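Glucanase (Klebsiella pneumoniae, PDB 5GY3) probably hydrolyses internal beta-1,4-glucosidic linkages in cellulose, lichenin and cereal beta-glucans, as a family 8 glycoside hydrolase. Local coordinates at residues S118-K121 with Y122-T126; L146-P150 with S151-F155; F216-I219 with R220-L223. All blocks are in the same frame, centred on the assembly; numbering follows the deposited sequence.

Overall arrangement
The three contacts follow one another along a single chain folded as the (alpha/alpha)6 barrel of family 8. Contact 1 covers the passage from helix 106-123 into strand 124-127, about 17 Å from the centre of the chain. Contact 2 leaves strand 145-148 and turns toward helix 155-164; its centre lies about 13 Å from that of contact 1, and Val125 CG2 meets Leu146 CD1 at 3.9 Å. Contact 3, the turn leading into helix 220-228, touches contact 2, their centres about 10 Å apart. The side chains of Tyr152 in contact 2 and Arg220 in contact 3 lie about 3 and 4 Å from that of Asp87, the predicted nucleophile, whereas contact 1 lies farther toward the surface.

Contact 1 (S118-K121 with Y122-T126); sequences SLLK and YTVVT
Tyr122 and Lys121, neighbours in the last part of helix 106-123, run side by side in the same direction. Lys121 swings CG away from its own N (chi1 177°) and stays extended, which lays its methylenes over one face of the phenol; CG stands 3.9 Å from the centroid of the Tyr122 ring, a CH-pi contact. The pairing suits both residues: the long aliphatic part of the lysine covers the ring, while its amine and the tyrosine hydroxyl end close together, where one water bonds to both Lys121 NZ and Tyr122 OH. At the other end of the residue, Tyr122 N gives its hydrogen to Ser118 O at 2.9 Å, a regular helical bond.

At the next carbonyl, Leu119 O accepts twice from Thr123, from N at 3.0 Å and from OG1 at 2.7 Å, the two donors arriving from opposite faces of the carbonyl plane. The second is the usual bond of a helical threonine hydroxyl to the carbonyl four residues back. Val124 brings CG2 to 4.1 Å from Leu120 CD2, its branched side chain already on a strand. Two waters further link Lys121 O with Val124 O, where the helix passes into the two-stranded antiparallel hairpin of 124-127 and 130-133.

Contact 2 (L146-P150 with S151-F155); sequences LNLNP and SYFIF
Leu148 and Phe153 meet where the strand gives way to a turn, Leu148 CD1 lying near the plane of the Phe153 ring, at its edge, 4.5 Å from CZ. The leucine is the last residue of strand 145-148, and its branched end is suited to packing against an aromatic rim in this buried setting.

Asn149 uses both its side chain and its carbonyl. A chi1 of -171° lays the amide over the Tyr152 ring with OD1 at Ser151. There OD1 accepts from Ser151 OG at 2.6 Å and, weakly, from Ser151 N, so that one oxygen holds both donors of the serine. The amide and ring planes are only 18° apart, with Asn149 CB over the ring face and 3.9 Å from the ring centroid. ND2, on the same side of the ring, is bonded to Asp217 OD2. Asparagine fits this place because its amide offers an acceptor, a donor and a flat surface at once. The backbone takes part as well: Asn149 O receives Tyr152 N at 2.8 Å, which begins a short 3-10 turn. The weak bond from the N two residues on to OD1 has the geometry of an Asx turn, reinforced by Ser151 OG, and the 3-10 turn sets the Tyr152 side chain against Asp87, the predicted nucleophile. From there the chain leaves through two successive inverse gamma turns, centred on Phe153 and Ile154, the latter at the N-cap position of helix 155-164.

Pro150, whose ring restricts phi, suits position i+1 of the 3-10 turn, where phi near -60° is needed. Its CA sits almost exactly above the centre of the Phe153 ring, 3.8 Å from the centroid and 1° off the normal, while CB approaches CE2 at the rim. Pro150 O receives Phe153 N at 3.0 Å, and a water donates to both Pro150 O and Phe153 O.

Contact 3 (F216-I219 with R220-L223); sequences FDAI and RIPL
Arg220 reaches back over the turn that precedes its helix and meets Asp217 with both backbone and side chain. Its N donates to Asp217 O at 3.0 Å, closing the type I beta turn from Asp217 to Arg220. The side chain bends at chi3 (-54°), which folds the guanidinium back above that same carbonyl, Asp217 O lying over the centre of one face. NH2 then forms a salt bridge with Asp217 OD1, at 3.3 Å a weak hydrogen bond, with the carboxylate and guanidinium planes turned 60° apart. A water accepts from Arg220 NH1 and gives a weak bond to Asp217 OD1, adding a second, indirect link. Arginine suits the place because its long chain can double back while its several N-H groups serve partners in different directions.

Ile221 N closes the next, overlapping turn on Ala218 O, at 2.8 Å. Its CD1 packs against Ala218 CB at 4.2 Å, where the small methyl of the alanine leaves room for the branched chain.

Pro222 lacks an N-H, as is tolerated in the first turn of a helix, and its CD comes to 3.2 Å from Ile219 O. Its CG also touches Ile219 CD1, both chains being apolar and buried. The Leu223 side chain packs against helices 268-278 and 293-307.

With its other oxygen, OD2, engaged by Asn149, the Asp217 carboxylate is shared between amide and guanidinium, which probably steadies its rotation. Arg220 also makes a long, weak ion pair with Asp87, consistent with the turn holding the guanidinium beside the predicted nucleophile.

Contact 1 (S118-K121 with Y122-T126)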
loop_
_atom_site.group_PDB
_atom_site.type_symbol
_atom_site.label_atom_id
_atom_site.label_comp_id
_atom_site.label_asym_id
_atom_site.label_seq_id
_atom_site.Cartn_x
_atom_site.Cartn_y
_atom_site.Cartn_z
ATOM N N SER A 118 17.352 2.359 4.069
ATOM C CA SER A 118 17.487 1.595 2.828
ATOM C C SER A 118 16.521 2.088 1.756
ATOM O O SER A 118 16.869 2.136 0.569
ATOM C CB SER A 118 17.252 0.105 3.093
ATOM O OG SER A 118 18.356 -0.483 3.751
ATOM N N LEU A 119 15.297 2.432 2.141
ATOM C CA LEU A 119 14.356 2.951 1.158
ATOM C C LEU A 119 14.875 4.237 0.522
ATOM O O LEU A 119 14.809 4.402 -0.698
ATOM C CB LEU A 119 12.991 3.166 1.800
ATOM C CG LEU A 119 12.179 1.888 2.009
ATOM C CD1 LEU A 119 11.024 2.189 2.951
ATOM C CD2 LEU A 119 11.655 1.381 0.663
ATOM N N LEU A 120 15.379 5.173 1.335
ATOM C CA LEU A 120 15.900 6.409 0.757
ATOM C C LEU A 120 17.118 6.137 -0.119
ATOM O O LEU A 120 17.258 6.722 -1.204
ATOM C CB LEU A 120 16.256 7.413 1.857
ATOM C CG LEU A 120 15.072 7.922 2.679
ATOM C CD1 LEU A 120 15.569 8.857 3.785
ATOM C CD2 LEU A 120 14.023 8.606 1.800
ATOM N N LYS A 121 18.006 5.245 0.327
ATOM C CA LYS A 121 19.253 5.048 -0.401
ATOM C C LYS A 121 19.027 4.342 -1.738
ATOM O O LYS A 121 19.619 4.723 -2.756
ATOM C CB LYS A 121 20.237 4.260 0.456
ATOM C CG LYS A 121 21.537 3.953 -0.259
ATOM C CD LYS A 121 22.539 3.314 0.674
ATOM C CE LYS A 121 23.834 3.028 -0.080
ATOM N NZ LYS A 121 24.809 2.334 0.794
ATOM N N TYR A 122 18.167 3.321 -1.764
ATOM C CA TYR A 122 18.060 2.442 -2.924
ATOM C C TYR A 122 16.812 2.613 -3.774
ATOM O O TYR A 122 16.817 2.162 -4.926
ATOM C CB TYR A 122 18.121 0.978 -2.480
ATOM C CG TYR A 122 19.437 0.617 -1.856
ATOM C CD1 TYR A 122 20.553 0.351 -2.645
ATOM C CD2 TYR A 122 19.567 0.530 -0.476
ATOM C CE1 TYR A 122 21.768 0.016 -2.065
ATOM C CE2 TYR A 122 20.772 0.197 0.109
ATOM C CZ TYR A 122 21.865 -0.060 -0.688
ATOM O OH TYR A 122 23.056 -0.394 -0.089
ATOM N N THR A 123 15.729 3.194 -3.252
ATOM C CA THR A 123 14.509 3.300 -4.047
ATOM C C THR A 123 14.122 4.727 -4.411
ATOM O O THR A 123 13.257 4.911 -5.278
ATOM C CB THR A 123 13.305 2.639 -3.338
ATOM O OG1 THR A 123 12.784 3.509 -2.318
ATOM C CG2 THR A 123 13.691 1.294 -2.727
ATOM N N VAL A 124 14.720 5.736 -3.788
ATOM C CA VAL A 124 14.354 7.125 -4.047
ATOM C C VAL A 124 15.385 7.730 -4.982
ATOM O O VAL A 124 16.597 7.649 -4.725
ATOM C CB VAL A 124 14.235 7.931 -2.745
ATOM C CG1 VAL A 124 14.145 9.433 -3.061
ATOM C CG2 VAL A 124 12.998 7.488 -1.994
ATOM N N VAL A 125 14.907 8.318 -6.078
ATOM C CA VAL A 125 15.786 8.912 -7.074
ATOM C C VAL A 125 15.308 10.322 -7.383
ATOM O O VAL A 125 14.175 10.704 -7.085
ATOM C CB VAL A 125 15.863 8.070 -8.369
ATOM C CG1 VAL A 125 16.392 6.666 -8.065
ATOM C CG2 VAL A 125 14.503 8.008 -9.044
ATOM N N THR A 126 16.216 11.106 -7.956
ATOM C CA THR A 126 15.902 12.427 -8.479
ATOM C C THR A 126 15.531 12.285 -9.948
ATOM O O THR A 126 16.324 11.759 -10.734
ATOM C CB THR A 126 17.105 13.358 -8.338
ATOM O OG1 THR A 126 17.564 13.340 -6.985
ATOM C CG2 THR A 126 16.729 14.778 -8.730
HETATM O O HOH W 1 18.229 5.486 -5.253
HETATM O O HOH W 2 23.172 0.367 2.772
HETATM O O HOH W 3 19.264 7.625 -3.410
#

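Contact 2 (L146-P150 with S151-F155)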
loop_
_atom_site.group_PDB
_atom_site.type_symbol
_atom_site.label_atom_id
_atom_site.label_comp_id
_atom_site.label_asym_id
_atom_site.label_seq_id
_atom_site.Cartn_x
_atom_site.Cartn_y
_atom_site.Cartn_z
ATOM N N LEU A 146 10.351 6.724 -15.927
ATOM C CA LEU A 146 10.192 5.825 -14.795
ATOM C C LEU A 146 8.776 5.273 -14.797
ATOM O O LEU A 146 7.813 6.010 -15.029
ATOM C CB LEU A 146 10.448 6.535 -13.466
ATOM C CG LEU A 146 11.774 7.255 -13.286
ATOM C CD1 LEU A 146 11.826 7.864 -11.890
ATOM C CD2 LEU A 146 12.917 6.293 -13.529
ATOM N N ASN A 147 8.651 3.978 -14.544
ATOM C CA ASN A 147 7.348 3.368 -14.322
ATOM C C ASN A 147 7.060 3.415 -12.834
ATOM O O ASN A 147 7.716 2.734 -12.044
ATOM C CB ASN A 147 7.324 1.941 -14.861
ATOM C CG ASN A 147 7.127 1.906 -16.363
ATOM O OD1 ASN A 147 6.632 2.870 -16.946
ATOM N ND2 ASN A 147 7.518 0.801 -17.000
ATOM N N LEU A 148 6.094 4.236 -12.449
ATOM C CA LEU A 148 5.766 4.462 -11.051
ATOM C C LEU A 148 4.413 3.843 -10.733
ATOM O O LEU A 148 3.591 3.593 -11.619
ATOM C CB LEU A 148 5.732 5.959 -10.743
ATOM C CG LEU A 148 6.982 6.763 -11.099
ATOM C CD1 LEU A 148 6.745 8.230 -10.769
ATOM C CD2 LEU A 148 8.171 6.207 -10.320
ATOM N N ASN A 149 4.185 3.598 -9.449
ATOM C CA ASN A 149 2.892 3.118 -8.973
ATOM C C ASN A 149 2.463 4.079 -7.869
ATOM O O ASN A 149 3.003 4.024 -6.751
ATOM C CB ASN A 149 2.988 1.680 -8.475
ATOM C CG ASN A 149 1.630 1.085 -8.172
ATOM O OD1 ASN A 149 0.769 1.748 -7.585
ATOM N ND2 ASN A 149 1.418 -0.160 -8.585
ATOM N N PRO A 150 1.552 5.013 -8.151
ATOM C CA PRO A 150 1.210 6.007 -7.124
ATOM C C PRO A 150 0.561 5.414 -5.892
ATOM O O PRO A 150 0.559 6.076 -4.847
ATOM C CB PRO A 150 0.256 6.974 -7.853
ATOM C CG PRO A 150 -0.234 6.220 -9.058
ATOM C CD PRO A 150 0.953 5.345 -9.456
ATOM N N SER A 151 0.034 4.187 -5.964
ATOM C CA SER A 151 -0.460 3.521 -4.762
ATOM C C SER A 151 0.669 3.074 -3.837
ATOM O O SER A 151 0.389 2.607 -2.730
ATOM C CB SER A 151 -1.338 2.324 -5.135
ATOM O OG SER A 151 -0.589 1.155 -5.392
ATOM N N TYR A 152 1.930 3.207 -4.260
ATOM C CA TYR A 152 3.074 3.017 -3.370
ATOM C C TYR A 152 3.503 4.314 -2.684
ATOM O O TYR A 152 4.463 4.301 -1.899
ATOM C CB TYR A 152 4.286 2.439 -4.123
ATOM C CG TYR A 152 4.150 1.050 -4.724
ATOM C CD1 TYR A 152 2.909 0.464 -4.941
ATOM C CD2 TYR A 152 5.284 0.329 -5.080
ATOM C CE1 TYR A 152 2.793 -0.807 -5.502
ATOM C CE2 TYR A 152 5.183 -0.943 -5.650
ATOM C CZ TYR A 152 3.935 -1.499 -5.855
ATOM O OH TYR A 152 3.809 -2.747 -6.407
ATOM N N PHE A 153 2.828 5.434 -2.955
ATOM C CA PHE A 153 3.092 6.687 -2.230
ATOM C C PHE A 153 2.308 6.643 -0.917
ATOM O O PHE A 153 1.226 7.220 -0.783
ATOM C CB PHE A 153 2.674 7.923 -3.027
ATOM C CG PHE A 153 3.315 8.081 -4.393
ATOM C CD1 PHE A 153 4.327 7.248 -4.848
ATOM C CD2 PHE A 153 2.876 9.108 -5.224
ATOM C CE1 PHE A 153 4.879 7.430 -6.128
ATOM C CE2 PHE A 153 3.427 9.300 -6.493
ATOM C CZ PHE A 153 4.425 8.456 -6.939
ATOM N N ILE A 154 2.863 5.957 0.077
ATOM C CA ILE A 154 2.106 5.669 1.318
ATOM C C ILE A 154 2.294 6.874 2.236
ATOM O O ILE A 154 3.090 6.876 3.181
ATOM C CB ILE A 154 2.522 4.344 1.951
ATOM C CG1 ILE A 154 2.419 3.237 0.892
ATOM C CG2 ILE A 154 1.587 4.028 3.132
ATOM C CD1 ILE A 154 2.757 1.843 1.395
ATOM N N PHE A 155 1.505 7.913 1.970
ATOM C CA PHE A 155 1.656 9.188 2.668
ATOM C C PHE A 155 1.638 9.081 4.191
ATOM O O PHE A 155 2.481 9.731 4.829
ATOM C CB PHE A 155 0.569 10.162 2.183
ATOM C CG PHE A 155 0.590 10.383 0.701
ATOM C CD1 PHE A 155 1.642 11.067 0.106
ATOM C CD2 PHE A 155 -0.432 9.891 -0.096
ATOM C CE1 PHE A 155 1.670 11.272 -1.277
ATOM C CE2 PHE A 155 -0.406 10.085 -1.480
ATOM C CZ PHE A 155 0.640 10.785 -2.060
HETATM O O HOH W 4 -1.086 6.810 -2.495
#

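Contact 3 (F216-I219 with R220-L223)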
loop_
_atom_site.group_PDB
_atom_site.type_symbol
_atom_site.label_atom_id
_atom_site.label_comp_id
_atom_site.label_asym_id
_atom_site.label_seq_id
_atom_site.Cartn_x
_atom_site.Cartn_y
_atom_site.Cartn_z
ATOM N N PHE A 216 -7.050 -2.470 -8.723
ATOM C CA PHE A 216 -6.799 -2.972 -7.370
ATOM C C PHE A 216 -5.588 -2.339 -6.691
ATOM O O PHE A 216 -5.504 -2.390 -5.454
ATOM C CB PHE A 216 -6.629 -4.493 -7.393
ATOM C CG PHE A 216 -7.843 -5.221 -7.874
ATOM C CD1 PHE A 216 -8.957 -5.339 -7.060
ATOM C CD2 PHE A 216 -7.876 -5.776 -9.145
ATOM C CE1 PHE A 216 -10.084 -6.016 -7.494
ATOM C CE2 PHE A 216 -9.003 -6.452 -9.595
ATOM C CZ PHE A 216 -10.108 -6.570 -8.770
ATOM N N ASP A 217 -4.647 -1.773 -7.453
ATOM C CA ASP A 217 -3.576 -0.989 -6.843
ATOM C C ASP A 217 -4.058 0.424 -6.531
ATOM O O ASP A 217 -3.995 0.878 -5.377
ATOM C CB ASP A 217 -2.350 -0.928 -7.759
ATOM C CG ASP A 217 -1.431 -2.138 -7.616
ATOM O OD1 ASP A 217 -1.683 -3.017 -6.759
ATOM O OD2 ASP A 217 -0.437 -2.191 -8.361
ATOM N N ALA A 218 -4.586 1.108 -7.549
ATOM C CA ALA A 218 -4.865 2.539 -7.443
ATOM C C ALA A 218 -5.909 2.859 -6.383
ATOM O O ALA A 218 -5.863 3.949 -5.792
ATOM C CB ALA A 218 -5.310 3.075 -8.803
ATOM N N ILE A 219 -6.839 1.930 -6.123
ATOM C CA ILE A 219 -7.888 2.170 -5.135
ATOM C C ILE A 219 -7.310 2.399 -3.738
ATOM O O ILE A 219 -7.982 2.976 -2.880
ATOM C CB ILE A 219 -8.889 0.993 -5.163
ATOM C CG1 ILE A 219 -10.159 1.338 -4.381
ATOM C CG2 ILE A 219 -8.247 -0.265 -4.593
ATOM C CD1 ILE A 219 -10.845 2.596 -4.880
ATOM N N ARG A 220 -6.064 1.990 -3.483
ATOM C CA ARG A 220 -5.454 2.291 -2.192
ATOM C C ARG A 220 -5.085 3.764 -2.040
ATOM O O ARG A 220 -4.846 4.209 -0.912
ATOM C CB ARG A 220 -4.210 1.422 -1.976
ATOM C CG ARG A 220 -4.569 -0.022 -1.721
ATOM C CD ARG A 220 -3.364 -0.833 -1.281
ATOM N NE ARG A 220 -2.262 -0.701 -2.231
ATOM C CZ ARG A 220 -1.985 -1.579 -3.189
ATOM N NH1 ARG A 220 -2.739 -2.663 -3.323
ATOM N NH2 ARG A 220 -0.949 -1.373 -4.006
ATOM N N ILE A 221 -5.023 4.520 -3.142
ATOM C CA ILE A 221 -4.619 5.926 -3.058
ATOM C C ILE A 221 -5.568 6.734 -2.180
ATOM O O ILE A 221 -5.092 7.446 -1.278
ATOM C CB ILE A 221 -4.460 6.508 -4.477
ATOM C CG1 ILE A 221 -3.345 5.768 -5.225
ATOM C CG2 ILE A 221 -4.214 8.040 -4.459
ATOM C CD1 ILE A 221 -3.275 6.072 -6.748
ATOM N N PRO A 222 -6.892 6.690 -2.372
ATOM C CA PRO A 222 -7.766 7.445 -1.464
ATOM C C PRO A 222 -7.727 6.928 -0.042
ATOM O O PRO A 222 -7.924 7.706 0.903
ATOM C CB PRO A 222 -9.157 7.287 -2.094
ATOM C CG PRO A 222 -9.047 6.066 -2.972
ATOM C CD PRO A 222 -7.645 6.093 -3.493
ATOM N N LEU A 223 -7.478 5.633 0.146
ATOM C CA LEU A 223 -7.225 5.125 1.487
ATOM C C LEU A 223 -6.037 5.838 2.118
ATOM O O LEU A 223 -6.140 6.372 3.226
ATOM C CB LEU A 223 -6.989 3.617 1.443
ATOM C CG LEU A 223 -6.387 2.970 2.696
ATOM C CD1 LEU A 223 -7.323 3.083 3.913
ATOM C CD2 LEU A 223 -6.085 1.510 2.398
HETATM O O HOH W 5 -2.079 -5.389 -4.480
#